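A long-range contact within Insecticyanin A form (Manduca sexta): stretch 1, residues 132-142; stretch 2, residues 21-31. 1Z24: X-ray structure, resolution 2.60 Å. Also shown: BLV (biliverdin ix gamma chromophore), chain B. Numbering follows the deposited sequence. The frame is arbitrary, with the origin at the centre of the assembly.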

# COMPACT_ATOMS: atom_id res chain seq x y z
N ALA A 132 -2.64 5.45 14.36
CA ALA A 132 -2.22 6.82 14.03
C ALA A 132 -2.65 7.79 15.10
O ALA A 132 -3.68 7.55 15.75
CB ALA A 132 -2.77 7.29 12.70
N TRP A 133 -1.88 8.89 15.26
CA TRP A 133 -2.18 9.89 16.27
C TRP A 133 -1.96 11.31 15.82
O TRP A 133 -0.91 11.64 15.24
CB TRP A 133 -1.17 9.79 17.42
CG TRP A 133 -1.15 8.51 18.15
CD1 TRP A 133 -1.73 8.26 19.38
CD2 TRP A 133 -0.49 7.28 17.70
NE1 TRP A 133 -1.45 6.92 19.71
CE2 TRP A 133 -0.72 6.29 18.71
CE3 TRP A 133 0.23 6.95 16.52
CZ2 TRP A 133 -0.21 4.94 18.60
CZ3 TRP A 133 0.72 5.67 16.36
CH2 TRP A 133 0.52 4.67 17.39
N ILE A 134 -2.92 12.16 16.11
CA ILE A 134 -2.76 13.55 15.75
C ILE A 134 -2.30 14.22 17.03
O ILE A 134 -2.99 14.23 18.06
CB ILE A 134 -4.00 14.18 15.19
CG1 ILE A 134 -4.12 13.67 13.79
CG2 ILE A 134 -3.72 15.64 15.01
CD1 ILE A 134 -5.62 13.63 13.55
N LEU A 135 -1.09 14.73 17.00
CA LEU A 135 -0.56 15.32 18.21
C LEU A 135 -0.35 16.82 18.11
O LEU A 135 0.08 17.34 17.08
CB LEU A 135 0.85 14.75 18.54
CG LEU A 135 0.88 13.23 18.52
CD1 LEU A 135 2.33 12.86 18.73
CD2 LEU A 135 0.07 12.78 19.70
N SER A 136 -0.62 17.52 19.22
CA SER A 136 -0.46 18.96 19.26
C SER A 136 0.16 19.45 20.54
O SER A 136 -0.08 18.91 21.62
CB SER A 136 -1.84 19.61 19.16
OG SER A 136 -1.67 20.99 19.40
N LYS A 137 0.93 20.51 20.42
CA LYS A 137 1.54 21.10 21.61
C LYS A 137 0.50 21.90 22.46
O LYS A 137 0.76 22.26 23.58
CB LYS A 137 2.87 21.76 21.35
CG LYS A 137 3.96 20.69 21.35
CD LYS A 137 5.31 21.34 21.20
CE LYS A 137 6.41 20.34 21.06
NZ LYS A 137 7.68 20.98 20.75
N SER A 138 -0.70 22.15 21.93
CA SER A 138 -1.80 22.85 22.61
C SER A 138 -2.83 21.79 22.85
O SER A 138 -2.72 20.74 22.23
CB SER A 138 -2.59 23.77 21.70
OG SER A 138 -1.91 24.97 21.43
N LYS A 139 -3.79 22.06 23.72
CA LYS A 139 -4.87 21.14 24.06
C LYS A 139 -5.88 21.15 22.95
O LYS A 139 -6.76 20.29 22.86
CB LYS A 139 -5.61 21.39 25.39
CG LYS A 139 -4.82 21.34 26.69
CD LYS A 139 -5.57 22.06 27.84
CE LYS A 139 -4.64 22.67 28.94
NZ LYS A 139 -5.22 23.56 29.99
N VAL A 140 -5.76 22.15 22.10
CA VAL A 140 -6.66 22.24 20.97
C VAL A 140 -5.86 22.52 19.72
O VAL A 140 -4.80 23.21 19.69
CB VAL A 140 -7.64 23.34 20.97
CG1 VAL A 140 -8.47 23.15 22.19
CG2 VAL A 140 -6.84 24.57 21.13
N LEU A 141 -6.36 21.95 18.65
CA LEU A 141 -5.75 22.13 17.37
C LEU A 141 -6.46 23.35 16.88
O LEU A 141 -7.65 23.26 16.53
CB LEU A 141 -6.20 20.97 16.53
CG LEU A 141 -5.26 20.72 15.43
CD1 LEU A 141 -3.98 20.29 16.10
CD2 LEU A 141 -5.88 19.62 14.59
N GLU A 142 -5.76 24.48 16.89
CA GLU A 142 -6.39 25.71 16.49
C GLU A 142 -6.27 26.38 15.11
O GLU A 142 -5.22 26.88 14.67
CB GLU A 142 -6.24 26.73 17.60
CG GLU A 142 -4.77 26.95 18.09
CD GLU A 142 -4.75 27.77 19.41
OE1 GLU A 142 -4.07 27.44 20.42
OE2 GLU A 142 -5.59 28.86 19.40
NA BLV B . 1.44 2.94 21.59
C1A BLV B . 1.40 1.63 21.26
C2A BLV B . 2.22 1.29 20.11
C3A BLV B . 2.80 2.46 19.73
C4A BLV B . 2.29 3.49 20.65
CMA BLV B . 3.75 2.76 18.50
OA BLV B . 0.74 0.82 21.88
CAA BLV B . 2.33 -0.04 19.48
CBA BLV B . 1.06 -0.16 18.70
CGA BLV B . 0.95 -1.58 18.16
O1A BLV B . 1.19 -1.85 17.01
O2A BLV B . 0.65 -2.46 18.90
CHB BLV B . 2.64 4.83 20.55
NB BLV B . 1.47 5.84 22.45
C1B BLV B . 2.09 5.91 21.22
C2B BLV B . 2.14 7.28 20.75
C3B BLV B . 1.54 8.00 21.70
C4B BLV B . 1.11 7.09 22.76
CMB BLV B . 2.76 7.76 19.45
CAB BLV B . 1.32 9.48 21.67
CBB BLV B . 0.09 9.87 22.13
CHC BLV B . 0.49 7.51 23.94
NC BLV B . -0.06 5.53 25.23
C1C BLV B . 0.15 6.86 25.09
C2C BLV B . -0.07 7.57 26.37
C3C BLV B . -0.39 6.70 27.33
C4C BLV B . -0.38 5.37 26.60
CMC BLV B . 0.14 8.99 26.56
CAC BLV B . -0.74 6.84 28.83
CBC BLV B . -0.54 5.81 29.68
CHD BLV B . -0.75 4.11 27.18
ND BLV B . 0.80 2.64 25.94
C1D BLV B . -0.22 2.87 26.91
C2D BLV B . -0.57 1.58 27.58
C3D BLV B . 0.22 0.60 27.03
C4D BLV B . 1.04 1.28 26.04
CMD BLV B . -1.60 1.34 28.64
OD BLV B . 1.87 0.71 25.38
CAD BLV B . 0.24 -0.84 27.39
CBD BLV B . 1.46 -1.08 28.26
CGD BLV B . 1.68 -2.62 28.50
O1D BLV B . 1.25 -3.13 29.48
O2D BLV B . 2.27 -3.32 27.69
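Stretch 2 21-31: SAFAGAWHEIA

Stretch 2 enters as the end of a helix, residues 21-23. A24 leaves helical geometry, and G25 to A31 form a strand. This strand pairs antiparallel with strand 132-136, at an angle of 134° between their N-to-C directions. The axes approach to 4.5 Å.

S21 makes no contact with stretch 1. The helix end is met by the long, extended side chain of K137. K137 NZ donates a hydrogen bond to A24 O at 3.1 Å and a weak one to A22 O at 3.4 Å. F23 contributes within its own stretch: its O accepts a hydrogen bond from W27 NE1 at 2.9 Å. G25 passes close to the same lysine; a CB here would lie 3.0 Å from K137 CE. Its backbone angles alone also call for glycine.

W27 lays one ring face against K137, whose CG sits 3.8 Å from the centroid of the six-membered ring. L135 CB packs 3.5 Å from W27 CE3.

H28 pairs with S136. H28 N donates to S136 O at 2.8 Å, and S136 N donates to H28 O at 2.9 Å. H28 ND1 also reaches S136 O, at 2.9 Å, so one carbonyl accepts both backbone and side chain. K139 CA lies over the imidazole, 4.2 Å from its centroid.

E29 faces L135 in a non-hydrogen-bonded pair, their CA atoms 4.8 Å apart. Their side chains share the sheet face that meets biliverdin: E29 OE1 is 3.6 Å and L135 CD2 3.8 Å from BLV CBB. E29 OE1 also lies at the edge of the W133 ring, 3.0 Å from W133 CD1.

A beta bulge then shifts the register by one. I30 N donates to I134 O at 2.9 Å, and I30 CG1 packs 3.7 Å from S136 CB. A31 pairs with I134; I134 N donates to A31 O at 2.8 Å.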

# COMPACT_ATOMS: atom_id res chain seq x y z
N SER A 21 15.56 17.32 19.44
CA SER A 21 15.45 18.31 20.46
C SER A 21 14.32 19.23 20.19
O SER A 21 13.72 19.78 21.11
CB SER A 21 16.72 19.08 20.72
OG SER A 21 16.74 20.19 19.87
N ALA A 22 14.04 19.43 18.92
CA ALA A 22 12.96 20.32 18.59
C ALA A 22 11.66 19.59 18.87
O ALA A 22 10.62 20.17 19.20
CB ALA A 22 13.10 20.63 17.10
N PHE A 23 11.70 18.29 18.76
CA PHE A 23 10.49 17.54 18.98
C PHE A 23 10.08 17.38 20.42
O PHE A 23 8.92 17.15 20.72
CB PHE A 23 10.71 16.19 18.31
CG PHE A 23 9.48 15.34 18.15
CD1 PHE A 23 8.53 15.66 17.17
CD2 PHE A 23 9.30 14.19 18.93
CE1 PHE A 23 7.39 14.88 16.99
CE2 PHE A 23 8.15 13.40 18.77
CZ PHE A 23 7.21 13.74 17.78
N ALA A 24 11.05 17.46 21.28
CA ALA A 24 10.81 17.33 22.68
C ALA A 24 9.69 18.26 23.18
O ALA A 24 9.44 19.36 22.67
CB ALA A 24 12.16 17.44 23.44
N GLY A 25 8.97 17.81 24.18
CA GLY A 25 7.88 18.58 24.74
C GLY A 25 6.68 17.72 25.13
O GLY A 25 6.73 16.52 25.16
N ALA A 26 5.58 18.37 25.45
CA ALA A 26 4.37 17.68 25.85
C ALA A 26 3.37 17.63 24.70
O ALA A 26 2.80 18.63 24.21
CB ALA A 26 3.81 18.44 27.03
N TRP A 27 3.13 16.44 24.24
CA TRP A 27 2.21 16.32 23.12
C TRP A 27 0.87 15.80 23.55
O TRP A 27 0.79 14.76 24.21
CB TRP A 27 2.82 15.31 22.10
CG TRP A 27 4.02 15.82 21.37
CD1 TRP A 27 5.34 15.52 21.63
CD2 TRP A 27 4.00 16.74 20.23
NE1 TRP A 27 6.13 16.21 20.73
CE2 TRP A 27 5.36 16.93 19.84
CE3 TRP A 27 2.99 17.40 19.52
CZ2 TRP A 27 5.74 17.77 18.77
CZ3 TRP A 27 3.40 18.26 18.48
CH2 TRP A 27 4.74 18.46 18.14
N HIS A 28 -0.18 16.53 23.16
CA HIS A 28 -1.54 16.16 23.46
C HIS A 28 -2.08 15.34 22.31
O HIS A 28 -1.85 15.66 21.13
CB HIS A 28 -2.47 17.36 23.60
CG HIS A 28 -1.92 18.30 24.63
ND1 HIS A 28 -0.87 19.13 24.35
CD2 HIS A 28 -2.32 18.50 25.94
CE1 HIS A 28 -0.64 19.80 25.47
NE2 HIS A 28 -1.50 19.46 26.45
N GLU A 29 -2.78 14.27 22.66
CA GLU A 29 -3.33 13.41 21.62
C GLU A 29 -4.71 13.95 21.24
O GLU A 29 -5.66 13.66 21.89
CB GLU A 29 -3.43 11.99 22.18
CG GLU A 29 -4.23 11.10 21.22
CD GLU A 29 -4.33 9.75 21.79
OE1 GLU A 29 -3.41 8.95 21.77
OE2 GLU A 29 -5.49 9.57 22.37
N ILE A 30 -4.79 14.77 20.21
CA ILE A 30 -6.03 15.37 19.79
C ILE A 30 -6.92 14.31 19.30
O ILE A 30 -8.12 14.29 19.52
CB ILE A 30 -5.72 16.36 18.66
CG1 ILE A 30 -4.88 17.50 19.18
CG2 ILE A 30 -6.99 16.93 18.09
CD1 ILE A 30 -5.52 18.15 20.37
N ALA A 31 -6.34 13.37 18.60
CA ALA A 31 -7.19 12.29 18.10
C ALA A 31 -6.32 11.13 17.76
O ALA A 31 -5.10 11.30 17.58
CB ALA A 31 -7.93 12.67 16.84